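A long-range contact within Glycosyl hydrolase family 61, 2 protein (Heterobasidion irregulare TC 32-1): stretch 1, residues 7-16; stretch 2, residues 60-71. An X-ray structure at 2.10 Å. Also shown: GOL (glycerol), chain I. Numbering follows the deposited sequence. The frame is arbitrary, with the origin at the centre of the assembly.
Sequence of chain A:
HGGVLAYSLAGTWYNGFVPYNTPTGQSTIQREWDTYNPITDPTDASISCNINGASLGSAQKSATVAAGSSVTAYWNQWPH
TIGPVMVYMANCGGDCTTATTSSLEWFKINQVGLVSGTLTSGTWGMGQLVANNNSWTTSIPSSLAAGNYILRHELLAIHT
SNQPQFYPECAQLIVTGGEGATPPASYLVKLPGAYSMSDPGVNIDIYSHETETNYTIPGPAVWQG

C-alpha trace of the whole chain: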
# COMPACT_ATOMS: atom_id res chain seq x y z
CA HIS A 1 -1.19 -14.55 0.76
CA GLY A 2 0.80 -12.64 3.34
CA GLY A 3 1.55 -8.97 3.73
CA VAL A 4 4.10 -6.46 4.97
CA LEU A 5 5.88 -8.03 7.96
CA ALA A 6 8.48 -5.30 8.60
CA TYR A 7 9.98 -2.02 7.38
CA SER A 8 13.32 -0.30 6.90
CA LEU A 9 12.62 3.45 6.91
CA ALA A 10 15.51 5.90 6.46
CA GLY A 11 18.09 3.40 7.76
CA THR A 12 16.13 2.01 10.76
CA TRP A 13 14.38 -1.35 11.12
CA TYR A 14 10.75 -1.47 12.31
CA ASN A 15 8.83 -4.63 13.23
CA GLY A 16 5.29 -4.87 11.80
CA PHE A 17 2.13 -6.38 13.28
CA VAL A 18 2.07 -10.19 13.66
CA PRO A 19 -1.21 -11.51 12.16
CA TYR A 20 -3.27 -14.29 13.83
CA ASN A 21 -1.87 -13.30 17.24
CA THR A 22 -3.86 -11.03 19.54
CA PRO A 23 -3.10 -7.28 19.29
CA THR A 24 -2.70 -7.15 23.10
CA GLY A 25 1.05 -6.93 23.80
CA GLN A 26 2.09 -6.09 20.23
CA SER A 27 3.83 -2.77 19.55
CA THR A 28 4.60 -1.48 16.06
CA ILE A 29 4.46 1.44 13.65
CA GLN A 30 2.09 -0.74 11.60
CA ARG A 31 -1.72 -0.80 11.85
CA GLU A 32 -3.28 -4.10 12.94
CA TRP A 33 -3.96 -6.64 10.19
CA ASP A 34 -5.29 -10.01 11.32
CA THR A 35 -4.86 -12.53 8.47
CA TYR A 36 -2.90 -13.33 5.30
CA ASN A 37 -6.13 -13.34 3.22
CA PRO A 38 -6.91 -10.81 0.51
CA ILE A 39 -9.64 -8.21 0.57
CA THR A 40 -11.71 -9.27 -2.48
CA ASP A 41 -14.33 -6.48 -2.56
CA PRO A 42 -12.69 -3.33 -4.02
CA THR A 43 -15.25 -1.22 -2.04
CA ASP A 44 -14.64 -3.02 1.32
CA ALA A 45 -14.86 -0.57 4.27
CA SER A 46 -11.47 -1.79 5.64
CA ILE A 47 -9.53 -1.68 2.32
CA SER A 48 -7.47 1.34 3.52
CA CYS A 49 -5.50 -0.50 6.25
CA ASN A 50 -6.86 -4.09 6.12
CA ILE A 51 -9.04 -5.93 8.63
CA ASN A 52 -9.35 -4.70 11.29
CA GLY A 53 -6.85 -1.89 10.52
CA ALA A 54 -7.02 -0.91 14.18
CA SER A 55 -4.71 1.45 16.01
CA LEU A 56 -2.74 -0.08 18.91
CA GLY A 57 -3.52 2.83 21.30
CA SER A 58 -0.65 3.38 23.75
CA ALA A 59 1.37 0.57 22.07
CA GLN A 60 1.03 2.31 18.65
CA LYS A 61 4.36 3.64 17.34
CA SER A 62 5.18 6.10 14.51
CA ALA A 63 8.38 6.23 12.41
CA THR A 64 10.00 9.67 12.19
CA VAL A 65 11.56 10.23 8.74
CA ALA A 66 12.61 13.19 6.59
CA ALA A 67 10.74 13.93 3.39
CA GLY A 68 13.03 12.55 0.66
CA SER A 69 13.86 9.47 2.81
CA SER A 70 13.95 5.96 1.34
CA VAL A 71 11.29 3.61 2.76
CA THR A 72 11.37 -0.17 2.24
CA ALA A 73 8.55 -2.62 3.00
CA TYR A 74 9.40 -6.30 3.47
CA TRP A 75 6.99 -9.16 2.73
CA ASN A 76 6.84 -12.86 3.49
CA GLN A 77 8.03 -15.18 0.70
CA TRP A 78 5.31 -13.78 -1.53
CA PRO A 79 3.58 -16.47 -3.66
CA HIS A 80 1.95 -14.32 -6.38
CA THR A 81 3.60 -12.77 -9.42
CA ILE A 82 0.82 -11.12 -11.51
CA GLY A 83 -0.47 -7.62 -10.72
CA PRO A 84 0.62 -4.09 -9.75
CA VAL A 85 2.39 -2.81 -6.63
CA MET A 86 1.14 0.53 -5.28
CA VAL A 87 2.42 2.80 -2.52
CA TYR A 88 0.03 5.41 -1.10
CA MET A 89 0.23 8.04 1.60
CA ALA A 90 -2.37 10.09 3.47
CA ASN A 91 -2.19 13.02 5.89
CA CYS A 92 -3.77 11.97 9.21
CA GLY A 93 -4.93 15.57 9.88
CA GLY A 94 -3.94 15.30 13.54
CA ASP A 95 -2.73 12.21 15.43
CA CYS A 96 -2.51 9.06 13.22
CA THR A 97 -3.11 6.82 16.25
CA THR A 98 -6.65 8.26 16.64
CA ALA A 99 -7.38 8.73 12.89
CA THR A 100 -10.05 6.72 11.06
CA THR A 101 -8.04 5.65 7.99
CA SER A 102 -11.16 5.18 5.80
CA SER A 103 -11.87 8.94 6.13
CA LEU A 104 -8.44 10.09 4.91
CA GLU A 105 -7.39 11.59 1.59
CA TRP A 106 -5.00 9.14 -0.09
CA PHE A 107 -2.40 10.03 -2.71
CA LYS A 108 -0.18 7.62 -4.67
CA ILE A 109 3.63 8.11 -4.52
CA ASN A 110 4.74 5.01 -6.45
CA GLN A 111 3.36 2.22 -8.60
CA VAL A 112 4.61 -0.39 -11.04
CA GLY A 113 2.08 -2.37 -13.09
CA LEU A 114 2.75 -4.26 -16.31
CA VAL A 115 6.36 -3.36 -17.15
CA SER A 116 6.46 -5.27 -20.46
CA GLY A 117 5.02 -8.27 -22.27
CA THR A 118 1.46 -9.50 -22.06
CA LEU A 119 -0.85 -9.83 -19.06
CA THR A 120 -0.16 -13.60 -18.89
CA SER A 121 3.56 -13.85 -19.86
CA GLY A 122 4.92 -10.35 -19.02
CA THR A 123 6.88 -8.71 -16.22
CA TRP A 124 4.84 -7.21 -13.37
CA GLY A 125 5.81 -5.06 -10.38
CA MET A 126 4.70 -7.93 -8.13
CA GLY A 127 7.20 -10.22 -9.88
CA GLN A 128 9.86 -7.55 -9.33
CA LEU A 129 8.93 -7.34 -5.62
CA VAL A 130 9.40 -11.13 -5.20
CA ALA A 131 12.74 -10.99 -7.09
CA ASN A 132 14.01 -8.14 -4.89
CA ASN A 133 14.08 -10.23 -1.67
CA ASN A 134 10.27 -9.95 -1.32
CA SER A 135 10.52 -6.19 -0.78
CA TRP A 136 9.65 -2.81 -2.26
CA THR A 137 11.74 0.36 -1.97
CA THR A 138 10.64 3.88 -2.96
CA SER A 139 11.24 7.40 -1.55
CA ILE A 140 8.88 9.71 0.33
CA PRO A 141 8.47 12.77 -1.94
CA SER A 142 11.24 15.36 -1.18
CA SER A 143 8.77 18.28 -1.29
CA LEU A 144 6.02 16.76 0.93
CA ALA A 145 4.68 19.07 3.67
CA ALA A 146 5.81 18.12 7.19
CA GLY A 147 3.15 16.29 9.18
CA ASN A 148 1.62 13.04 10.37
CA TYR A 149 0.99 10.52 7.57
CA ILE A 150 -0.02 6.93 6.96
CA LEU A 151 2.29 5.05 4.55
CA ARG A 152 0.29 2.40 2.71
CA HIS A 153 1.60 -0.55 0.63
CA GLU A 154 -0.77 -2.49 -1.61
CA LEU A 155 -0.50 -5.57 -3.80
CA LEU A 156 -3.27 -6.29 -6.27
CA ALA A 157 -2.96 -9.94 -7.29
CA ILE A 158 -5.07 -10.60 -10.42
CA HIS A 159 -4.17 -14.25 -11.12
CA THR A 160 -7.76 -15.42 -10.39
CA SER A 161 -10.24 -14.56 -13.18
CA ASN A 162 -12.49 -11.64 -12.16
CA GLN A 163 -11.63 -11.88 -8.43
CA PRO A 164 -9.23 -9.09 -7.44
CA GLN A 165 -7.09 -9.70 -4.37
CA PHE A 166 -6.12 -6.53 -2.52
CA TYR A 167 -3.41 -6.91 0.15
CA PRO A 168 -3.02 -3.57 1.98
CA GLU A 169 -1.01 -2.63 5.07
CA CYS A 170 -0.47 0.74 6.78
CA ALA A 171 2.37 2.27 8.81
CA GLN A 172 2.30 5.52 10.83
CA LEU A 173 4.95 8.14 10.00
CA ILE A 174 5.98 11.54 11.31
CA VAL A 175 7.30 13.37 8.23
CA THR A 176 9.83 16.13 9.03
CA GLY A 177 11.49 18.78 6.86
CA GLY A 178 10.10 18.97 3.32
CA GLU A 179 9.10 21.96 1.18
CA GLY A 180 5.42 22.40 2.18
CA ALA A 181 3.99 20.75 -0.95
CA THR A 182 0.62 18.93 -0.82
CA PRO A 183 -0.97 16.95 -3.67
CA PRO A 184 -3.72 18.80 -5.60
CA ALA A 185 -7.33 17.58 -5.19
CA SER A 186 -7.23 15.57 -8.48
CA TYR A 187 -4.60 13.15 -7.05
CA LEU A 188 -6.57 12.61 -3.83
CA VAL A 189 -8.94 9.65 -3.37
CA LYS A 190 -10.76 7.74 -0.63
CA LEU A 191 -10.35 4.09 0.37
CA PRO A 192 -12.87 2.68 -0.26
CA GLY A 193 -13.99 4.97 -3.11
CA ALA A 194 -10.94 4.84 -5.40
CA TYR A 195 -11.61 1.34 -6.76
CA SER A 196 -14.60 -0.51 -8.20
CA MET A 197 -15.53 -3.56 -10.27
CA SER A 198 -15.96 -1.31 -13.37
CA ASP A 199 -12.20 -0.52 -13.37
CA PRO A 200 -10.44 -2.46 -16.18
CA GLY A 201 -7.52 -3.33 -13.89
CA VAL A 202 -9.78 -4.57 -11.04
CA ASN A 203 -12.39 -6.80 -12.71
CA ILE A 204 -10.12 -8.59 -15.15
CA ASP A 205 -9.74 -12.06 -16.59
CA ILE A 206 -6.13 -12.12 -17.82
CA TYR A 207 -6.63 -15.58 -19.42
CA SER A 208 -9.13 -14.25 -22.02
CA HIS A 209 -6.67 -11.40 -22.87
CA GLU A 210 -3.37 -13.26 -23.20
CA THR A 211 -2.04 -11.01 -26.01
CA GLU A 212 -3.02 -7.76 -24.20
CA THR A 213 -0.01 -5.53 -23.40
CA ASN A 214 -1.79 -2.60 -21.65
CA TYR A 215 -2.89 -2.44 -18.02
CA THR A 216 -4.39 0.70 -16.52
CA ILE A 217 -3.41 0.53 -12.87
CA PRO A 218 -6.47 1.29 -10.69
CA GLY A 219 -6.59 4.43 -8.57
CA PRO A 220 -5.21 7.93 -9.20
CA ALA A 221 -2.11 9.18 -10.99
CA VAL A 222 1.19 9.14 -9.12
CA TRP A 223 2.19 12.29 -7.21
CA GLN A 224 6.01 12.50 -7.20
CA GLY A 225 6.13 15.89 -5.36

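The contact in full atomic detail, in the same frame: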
# COMPACT_ATOMS: atom_id res chain seq x y z
N TYR A 7 9.52 -3.15 8.17
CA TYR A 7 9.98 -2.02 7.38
C TYR A 7 11.44 -1.69 7.67
O TYR A 7 11.96 -2.02 8.75
CB TYR A 7 9.15 -0.77 7.66
CG TYR A 7 7.67 -0.92 7.40
CD1 TYR A 7 6.82 -1.42 8.38
CD2 TYR A 7 7.11 -0.54 6.18
CE1 TYR A 7 5.45 -1.56 8.15
CE2 TYR A 7 5.75 -0.68 5.94
CZ TYR A 7 4.93 -1.19 6.93
OH TYR A 7 3.59 -1.33 6.71
N SER A 8 12.09 -1.07 6.69
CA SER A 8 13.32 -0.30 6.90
C SER A 8 13.03 1.09 6.35
O SER A 8 12.80 1.25 5.15
CB SER A 8 14.52 -0.93 6.20
OG SER A 8 15.70 -0.15 6.37
N LEU A 9 13.00 2.08 7.24
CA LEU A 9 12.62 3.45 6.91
C LEU A 9 13.76 4.39 7.29
O LEU A 9 14.08 4.54 8.48
CB LEU A 9 11.33 3.85 7.64
CG LEU A 9 10.15 2.86 7.57
CD1 LEU A 9 9.06 3.27 8.55
CD2 LEU A 9 9.58 2.75 6.16
N ALA A 10 14.39 4.98 6.28
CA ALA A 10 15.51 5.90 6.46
C ALA A 10 16.59 5.31 7.38
O ALA A 10 17.01 5.94 8.35
CB ALA A 10 15.00 7.24 6.98
N GLY A 11 16.99 4.07 7.07
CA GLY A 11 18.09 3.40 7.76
C GLY A 11 17.78 2.64 9.04
O GLY A 11 18.69 2.07 9.63
N THR A 12 16.52 2.62 9.47
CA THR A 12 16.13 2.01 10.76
C THR A 12 15.08 0.93 10.56
O THR A 12 14.08 1.15 9.88
CB THR A 12 15.57 3.07 11.73
OG1 THR A 12 16.54 4.10 11.92
CG2 THR A 12 15.20 2.45 13.08
N TRP A 13 15.30 -0.22 11.19
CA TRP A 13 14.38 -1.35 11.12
C TRP A 13 13.17 -1.12 12.02
O TRP A 13 13.31 -0.64 13.14
CB TRP A 13 15.11 -2.63 11.56
CG TRP A 13 14.29 -3.88 11.45
CD1 TRP A 13 13.53 -4.46 12.43
CD2 TRP A 13 14.16 -4.71 10.29
NE1 TRP A 13 12.93 -5.60 11.95
CE2 TRP A 13 13.30 -5.78 10.64
CE3 TRP A 13 14.68 -4.66 8.99
CZ2 TRP A 13 12.96 -6.79 9.73
CZ3 TRP A 13 14.34 -5.67 8.08
CH2 TRP A 13 13.49 -6.72 8.46
N TYR A 14 11.98 -1.48 11.52
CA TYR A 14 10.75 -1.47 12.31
C TYR A 14 10.00 -2.79 12.12
O TYR A 14 9.72 -3.19 10.98
CB TYR A 14 9.85 -0.31 11.88
CG TYR A 14 10.44 1.05 12.12
CD1 TYR A 14 10.24 1.71 13.33
CD2 TYR A 14 11.22 1.67 11.15
CE1 TYR A 14 10.79 2.97 13.56
CE2 TYR A 14 11.77 2.93 11.36
CZ TYR A 14 11.55 3.57 12.57
OH TYR A 14 12.09 4.81 12.79
N ASN A 15 9.70 -3.45 13.23
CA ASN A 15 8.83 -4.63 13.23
C ASN A 15 7.42 -4.20 12.83
O ASN A 15 7.00 -3.09 13.14
CB ASN A 15 8.80 -5.31 14.61
CG ASN A 15 8.08 -4.49 15.67
OD1 ASN A 15 8.58 -3.46 16.11
ND2 ASN A 15 6.88 -4.94 16.06
N GLY A 16 6.71 -5.08 12.13
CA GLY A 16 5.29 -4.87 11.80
C GLY A 16 4.40 -5.63 12.77
O GLY A 16 4.89 -6.25 13.72
N GLN A 60 0.85 1.87 20.04
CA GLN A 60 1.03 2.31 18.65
C GLN A 60 2.25 3.20 18.52
O GLN A 60 2.35 4.21 19.22
CB GLN A 60 -0.22 3.07 18.17
CG GLN A 60 -0.23 3.43 16.69
CD GLN A 60 -0.27 2.21 15.78
OE1 GLN A 60 -1.11 1.34 15.95
NE2 GLN A 60 0.65 2.16 14.82
N LYS A 61 3.17 2.83 17.63
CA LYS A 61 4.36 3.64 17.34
C LYS A 61 4.17 4.42 16.04
O LYS A 61 3.22 4.17 15.29
CB LYS A 61 5.60 2.75 17.24
CG LYS A 61 5.82 1.78 18.40
CD LYS A 61 7.31 1.51 18.63
CE LYS A 61 7.60 0.17 19.31
NZ LYS A 61 7.79 -0.96 18.35
N SER A 62 5.05 5.39 15.80
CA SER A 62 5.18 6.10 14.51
C SER A 62 6.67 6.23 14.15
O SER A 62 7.50 6.47 15.03
CB SER A 62 4.55 7.50 14.57
OG SER A 62 3.15 7.46 14.74
N ALA A 63 7.00 6.09 12.87
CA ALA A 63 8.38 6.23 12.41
C ALA A 63 8.62 7.66 11.98
O ALA A 63 7.93 8.17 11.10
CB ALA A 63 8.65 5.28 11.25
N THR A 64 9.60 8.32 12.60
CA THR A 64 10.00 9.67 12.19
C THR A 64 11.02 9.58 11.07
O THR A 64 12.04 8.90 11.21
CB THR A 64 10.58 10.47 13.37
OG1 THR A 64 9.65 10.45 14.45
CG2 THR A 64 10.82 11.93 12.96
N VAL A 65 10.72 10.25 9.95
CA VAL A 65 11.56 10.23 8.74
C VAL A 65 11.48 11.57 8.02
O VAL A 65 10.44 12.22 8.01
CB VAL A 65 11.16 9.10 7.75
CG1 VAL A 65 11.54 7.73 8.30
CG2 VAL A 65 9.67 9.12 7.41
N ALA A 66 12.59 11.98 7.40
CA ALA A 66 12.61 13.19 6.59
C ALA A 66 11.89 12.94 5.28
O ALA A 66 11.89 11.81 4.76
CB ALA A 66 14.04 13.65 6.33
N ALA A 67 11.27 13.98 4.74
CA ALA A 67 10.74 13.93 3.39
C ALA A 67 11.95 13.80 2.48
O ALA A 67 12.96 14.46 2.72
CB ALA A 67 9.93 15.19 3.08
N GLY A 68 11.87 12.92 1.48
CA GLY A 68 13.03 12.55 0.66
C GLY A 68 13.63 11.20 1.05
O GLY A 68 14.33 10.59 0.24
N SER A 69 13.36 10.75 2.28
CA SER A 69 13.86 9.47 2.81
C SER A 69 13.38 8.25 2.02
O SER A 69 12.25 8.22 1.54
CB SER A 69 13.39 9.25 4.25
OG SER A 69 13.85 10.25 5.13
N SER A 70 14.25 7.25 1.95
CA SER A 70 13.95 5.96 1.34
C SER A 70 13.20 5.10 2.36
O SER A 70 13.61 5.00 3.53
CB SER A 70 15.25 5.27 0.92
OG SER A 70 15.00 4.10 0.19
N VAL A 71 12.10 4.48 1.92
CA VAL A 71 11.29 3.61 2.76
C VAL A 71 11.13 2.26 2.05
O VAL A 71 10.75 2.22 0.88
CB VAL A 71 9.91 4.23 3.12
CG1 VAL A 71 10.09 5.37 4.11
CG2 VAL A 71 9.14 4.73 1.90
C1 GOL I . 17.23 1.68 4.21
O1 GOL I . 16.11 2.25 4.90
C2 GOL I . 16.75 0.91 2.99
O2 GOL I . 17.85 0.26 2.34
C3 GOL I . 16.08 1.85 1.99
O3 GOL I . 14.71 2.07 2.31
O HOH W 1 12.90 6.02 10.74

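Stretch 1 is a β-hairpin whose two strands are joined by a type I' turn from Leu-9 to Thr-12, and stretch 2 packs against it, largely through a strand beginning at Ala-63 and the start of a second strand at Ser-70. At the antiparallel, non-hydrogen-bonded pair Leu-9 and Val-71 the CA atoms lie 4.4 Å apart, and both side chains project from the same face of the sheet. Just beyond this pair, the backbone hydrogen bond from Ala-10 N to Ser-70 O (2.9 Å, 162°) is the only direct hydrogen bond between the stretches.

Leu-9 is the apolar centre of the contact. With chi1 m and chi2 t, its branches diverge: CD1 reaches Ala-63 CB (3.4 Å) while CD2 meets Val-71 CG1 (3.4 Å). Val-65, also m, points its CA-to-CB bond toward the hairpin, and its CG1 lies 3.9 Å from Leu-9 CB and 3.7 Å from Ala-10 CB. The m rotamer of Tyr-14 lays its ring against Ala-63, whose CB sits over one face, 3.9 Å from the ring centroid and 24° off the normal, in a CH-π contact. The same ring pose brings Tyr-14 OH to water 1, to which it donates at 2.5 Å; that water in turn donates to Leu-9 O (2.9 Å) and Thr-64 O (3.0 Å), bridging the stretches.

Ser-69, with chi1 m, folds its hydroxyl back over its own type II turn: OG donates to Ala-66 O at 2.5 Å, and the same carbonyl accepts Ser-69 N at 3.1 Å. Asn-15 OD1 approaches Lys-61 NZ to 3.4 Å, but the angle is too poor for a hydrogen bond.

A glycerol, probably from the crystallisation liquor, links the t side chains of Ser-8 and Ser-70: its O1 lies 2.8 Å from Ser-8 OG and accepts from Gly-11 N (3.0 Å), while O3 donates weakly to Ser-70 OG (2.9 Å).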